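Local coordinates for putative major capsid protein (Cafeteriavirus-dependent mavirus, PDB 6G44) that builds the protein shell of the virophage, its double jelly-roll subunits associating into trimeric capsomers that assemble into the capsid, at the interface of chains A and B. Residues are numbered along the deposited sequence; one frame, centred on the assembly and turned at random. Chains: chain A/B, Putative major capsid protein.

The interface of chains A and B. Residues chain A 91-93, 184, 186-187, 189; chain B 398, 400-402, 405.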
ATOM      1  N   SER A  91      27.866   3.654 -18.756  1.00 19.28           N
ATOM      2  CA  SER A  91      27.464   2.534 -17.907  1.00 19.61           C
ATOM      3  C   SER A  91      26.044   2.014 -18.189  1.00 18.14           C
ATOM      4  O   SER A  91      25.791   0.827 -18.046  1.00 18.39           O
ATOM      5  CB  SER A  91      27.592   2.880 -16.408  1.00 21.57           C
ATOM      6  OG  SER A  91      26.489   3.646 -15.953  1.00 23.12           O
ATOM      7  N   LEU A  92      25.149   2.931 -18.562  1.00 16.55           N
ATOM      8  CA  LEU A  92      23.711   2.677 -18.767  1.00 15.77           C
ATOM      9  C   LEU A  92      22.966   2.231 -17.518  1.00 15.45           C
ATOM     10  O   LEU A  92      21.795   1.861 -17.612  1.00 14.79           O
ATOM     11  CB  LEU A  92      23.466   1.680 -19.901  1.00 15.30           C
ATOM     12  CG  LEU A  92      24.015   2.099 -21.279  1.00 14.99           C
ATOM     13  CD1 LEU A  92      23.765   0.961 -22.272  1.00 16.10           C
ATOM     14  CD2 LEU A  92      23.376   3.408 -21.733  1.00 15.67           C
ATOM     15  N   LYS A  93      23.604   2.347 -16.360  1.00 15.82           N
ATOM     16  CA  LYS A  93      22.984   1.844 -15.129  0.50 15.85           C
ATOM     17  C   LYS A  93      21.682   2.602 -14.857  1.00 14.38           C
ATOM     18  O   LYS A  93      21.645   3.824 -14.817  1.00 14.69           O
ATOM     19  CB  LYS A  93      23.938   1.950 -13.938  0.50 17.48           C
ATOM     20  CG  LYS A  93      23.390   1.453 -12.603  0.50 17.90           C
ATOM     21  CD  LYS A  93      22.970  -0.005 -12.607  0.50 18.84           C
ATOM     22  CE  LYS A  93      22.751  -0.513 -11.180  0.50 20.01           C
ATOM     23  NZ  LYS A  93      24.029  -0.731 -10.440  0.50 20.04           N
ATOM     24  N   TYR A 184      14.605 -10.514 -19.356  1.00 10.29           N
ATOM     25  CA  TYR A 184      15.472  -9.734 -20.239  1.00 10.86           C
ATOM     26  C   TYR A 184      16.833 -10.407 -20.308  1.00 10.80           C
ATOM     27  O   TYR A 184      17.198 -11.204 -19.443  1.00 11.13           O
ATOM     28  CB  TYR A 184      15.607  -8.255 -19.726  1.00 10.48           C
ATOM     29  CG  TYR A 184      16.618  -8.212 -18.620  1.00 10.97           C
ATOM     30  CD1 TYR A 184      16.348  -8.819 -17.394  1.00 11.56           C
ATOM     31  CD2 TYR A 184      17.903  -7.688 -18.828  1.00 11.22           C
ATOM     32  CE1 TYR A 184      17.304  -8.900 -16.411  1.00 11.82           C
ATOM     33  CE2 TYR A 184      18.873  -7.765 -17.839  1.00 12.23           C
ATOM     34  CZ  TYR A 184      18.556  -8.383 -16.636  1.00 12.37           C
ATOM     35  OH  TYR A 184      19.532  -8.523 -15.658  1.00 13.06           O
ATOM     36  N   ILE A 186      20.802  -8.794 -21.543  1.00 14.02           N
ATOM     37  CA  ILE A 186      21.697  -7.850 -22.210  1.00 15.11           C
ATOM     38  C   ILE A 186      22.868  -8.619 -22.799  1.00 15.22           C
ATOM     39  O   ILE A 186      23.586  -9.331 -22.094  1.00 15.94           O
ATOM     40  CB  ILE A 186      22.273  -6.802 -21.246  1.00 17.45           C
ATOM     41  CG1 ILE A 186      21.180  -5.993 -20.582  1.00 18.34           C
ATOM     42  CG2 ILE A 186      23.220  -5.876 -22.014  1.00 16.87           C
ATOM     43  CD1 ILE A 186      21.650  -5.235 -19.364  1.00 21.14           C
ATOM     44  N   HIS A 187      23.056  -8.486 -24.107  1.00 14.86           N
ATOM     45  CA  HIS A 187      24.166  -9.149 -24.790  1.00 16.45           C
ATOM     46  C   HIS A 187      25.493  -8.526 -24.326  1.00 16.64           C
ATOM     47  O   HIS A 187      25.560  -7.331 -24.027  1.00 16.33           O
ATOM     48  CB  HIS A 187      24.028  -8.968 -26.302  1.00 16.10           C
ATOM     49  CG  HIS A 187      22.782  -9.560 -26.911  1.00 16.57           C
ATOM     50  ND1 HIS A 187      22.751 -10.000 -28.220  1.00 17.74           N
ATOM     51  CD2 HIS A 187      21.528  -9.752 -26.429  1.00 16.20           C
ATOM     52  CE1 HIS A 187      21.533 -10.423 -28.524  1.00 17.86           C
ATOM     53  NE2 HIS A 187      20.774 -10.304 -27.443  1.00 17.09           N
ATOM     54  N   ARG A 189      28.852  -6.550 -24.093  1.00 19.13           N
ATOM     55  CA  ARG A 189      29.201  -5.271 -24.712  1.00 19.17           C
ATOM     56  C   ARG A 189      30.703  -5.232 -24.927  1.00 21.35           C
ATOM     57  O   ARG A 189      31.452  -5.523 -23.998  1.00 22.54           O
ATOM     58  CB  ARG A 189      28.800  -4.111 -23.809  1.00 19.53           C
ATOM     59  CG  ARG A 189      27.291  -4.008 -23.609  1.00 19.67           C
ATOM     60  CD  ARG A 189      26.954  -2.965 -22.586  1.00 19.39           C
ATOM     61  NE  ARG A 189      27.178  -1.605 -23.077  1.00 19.55           N
ATOM     62  CZ  ARG A 189      27.235  -0.531 -22.298  1.00 18.98           C
ATOM     63  NH1 ARG A 189      27.103  -0.611 -20.963  1.00 19.41           N
ATOM     64  NH2 ARG A 189      27.418   0.658 -22.852  1.00 20.42           N
TER
ATOM     65  N   LEU B 398      19.249 -13.915 -14.069  1.00 11.01           N
ATOM     66  CA  LEU B 398      20.309 -12.958 -13.842  1.00 11.21           C
ATOM     67  C   LEU B 398      19.705 -11.560 -13.708  1.00 11.25           C
ATOM     68  O   LEU B 398      19.067 -11.033 -14.633  1.00 11.83           O
ATOM     69  CB  LEU B 398      21.307 -12.990 -15.009  1.00 12.18           C
ATOM     70  CG  LEU B 398      22.429 -11.950 -14.983  1.00 12.53           C
ATOM     71  CD1 LEU B 398      23.395 -12.190 -13.837  1.00 13.53           C
ATOM     72  CD2 LEU B 398      23.146 -11.878 -16.323  1.00 13.38           C
ATOM     73  N   ASN B 400      21.359  -8.554 -12.687  1.00 12.20           N
ATOM     74  CA  ASN B 400      22.227  -7.398 -12.908  1.00 12.55           C
ATOM     75  C   ASN B 400      23.031  -7.548 -14.191  1.00 14.22           C
ATOM     76  O   ASN B 400      24.260  -7.491 -14.214  1.00 13.74           O
ATOM     77  CB  ASN B 400      23.101  -7.154 -11.674  1.00 12.87           C
ATOM     78  CG  ASN B 400      24.064  -8.279 -11.382  1.00 12.85           C
ATOM     79  OD1 ASN B 400      23.866  -9.424 -11.762  1.00 12.97           O
ATOM     80  ND2 ASN B 400      25.168  -7.929 -10.681  1.00 14.47           N
ATOM     81  N   GLY B 401      22.295  -7.690 -15.276  1.00 15.07           N
ATOM     82  CA  GLY B 401      22.864  -7.940 -16.602  1.00 16.17           C
ATOM     83  C   GLY B 401      23.856  -6.942 -17.121  1.00 16.78           C
ATOM     84  O   GLY B 401      24.781  -7.338 -17.802  1.00 15.67           O
ATOM     85  N   LEU B 402      23.666  -5.656 -16.846  1.00 18.11           N
ATOM     86  CA  LEU B 402      24.668  -4.649 -17.262  1.00 21.73           C
ATOM     87  C   LEU B 402      26.008  -4.842 -16.649  1.00 24.02           C
ATOM     88  O   LEU B 402      27.021  -4.757 -17.328  1.00 24.23           O
ATOM     89  CB  LEU B 402      24.264  -3.240 -16.883  1.00 23.58           C
ATOM     90  CG  LEU B 402      23.389  -2.475 -17.813  1.00 23.29           C
ATOM     91  CD1 LEU B 402      23.045  -1.162 -17.136  1.00 24.13           C
ATOM     92  CD2 LEU B 402      24.098  -2.222 -19.140  1.00 22.81           C
ATOM     93  N   ALA B 405      27.658  -7.695 -18.437  1.00 23.19           N
ATOM     94  CA  ALA B 405      27.925  -7.399 -19.842  1.00 23.06           C
ATOM     95  C   ALA B 405      29.069  -6.407 -20.037  1.00 25.19           C
ATOM     96  O   ALA B 405      29.489  -6.211 -21.165  1.00 24.11           O
ATOM     97  CB  ALA B 405      26.684  -6.847 -20.507  1.00 21.62           C
TER
HETATM   98  O   HOH W   1      19.426 -11.345 -17.622  1.00 13.65           O
HETATM   99  O   HOH W   2      24.259  -9.765 -19.294  1.00 19.50           O
HETATM  100  O   HOH W   3      27.715  -2.687 -19.115  1.00 22.74           O
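A:Tyr184 reaches across the subunit boundary tip first and is gripped at its phenol oxygen by two backbone groups of chain B. Its OH donates to the carbonyl O of B:Leu398 at 2.8 Å, approaching from above the carbonyl plane rather than along a lone pair, and accepts a hydrogen bond from the backbone N of B:Gly401 at 2.9 Å. A phenol suits this place because one hydroxyl can give and take at once. Here it also caps the first turn of the short helix 401-405, while a glycine at that turn has no side chain to obstruct the ring. CG of the tyrosine takes the crowded position between backbone N and carbonyl carbon (chi1 80°), which carries the hydroxyl across to the helix start; water 1 lies over one face near the rim, linking A:Tyr184 O to B:Leu398 O.

Against the ring's in-plane edge rests CG1 of A:Ile186, whose beta-branch serves two neighbours. CG1 stands anti to the carbonyl carbon and sends CD1 over the helix start, 3.6 Å from CG of B:Leu402, whereas CG2 points toward B:Ala405 CB at 3.9 Å, a methyl small enough to let the helix end come close.

B:Leu402 gives up more surface to chain A than any other residue of this patch, and its fork suits a two-sided contact. CD1 packs against the backbone at A:Leu92 and CA of A:Lys93 (3.6 Å); CD2 turns toward A:Ser91 O and A:Arg189 NH1, the leucine and arginine side chains crossing obliquely. That arginine, bent at chi3 (72°), has A:Leu92 CD1 over one guanidinium face and is long enough for NH1 to hold water 3, which passes on to B:Leu402 O. Its backbone N donates to B:Ala405 O at 3.0 Å, in the carbonyl plane and on a lone pair, tying down the helix's last residue. Water 2 similarly joins A:Ile186 O to B:Gly401 O.

The site docks helix 401-405 of one double jelly-roll subunit against strand 183-186, the segment following it and the 91-93 loop of its neighbour, near one end of the trimer; the subunit interface is not an exact two-fold, and here the two copies contribute different surfaces.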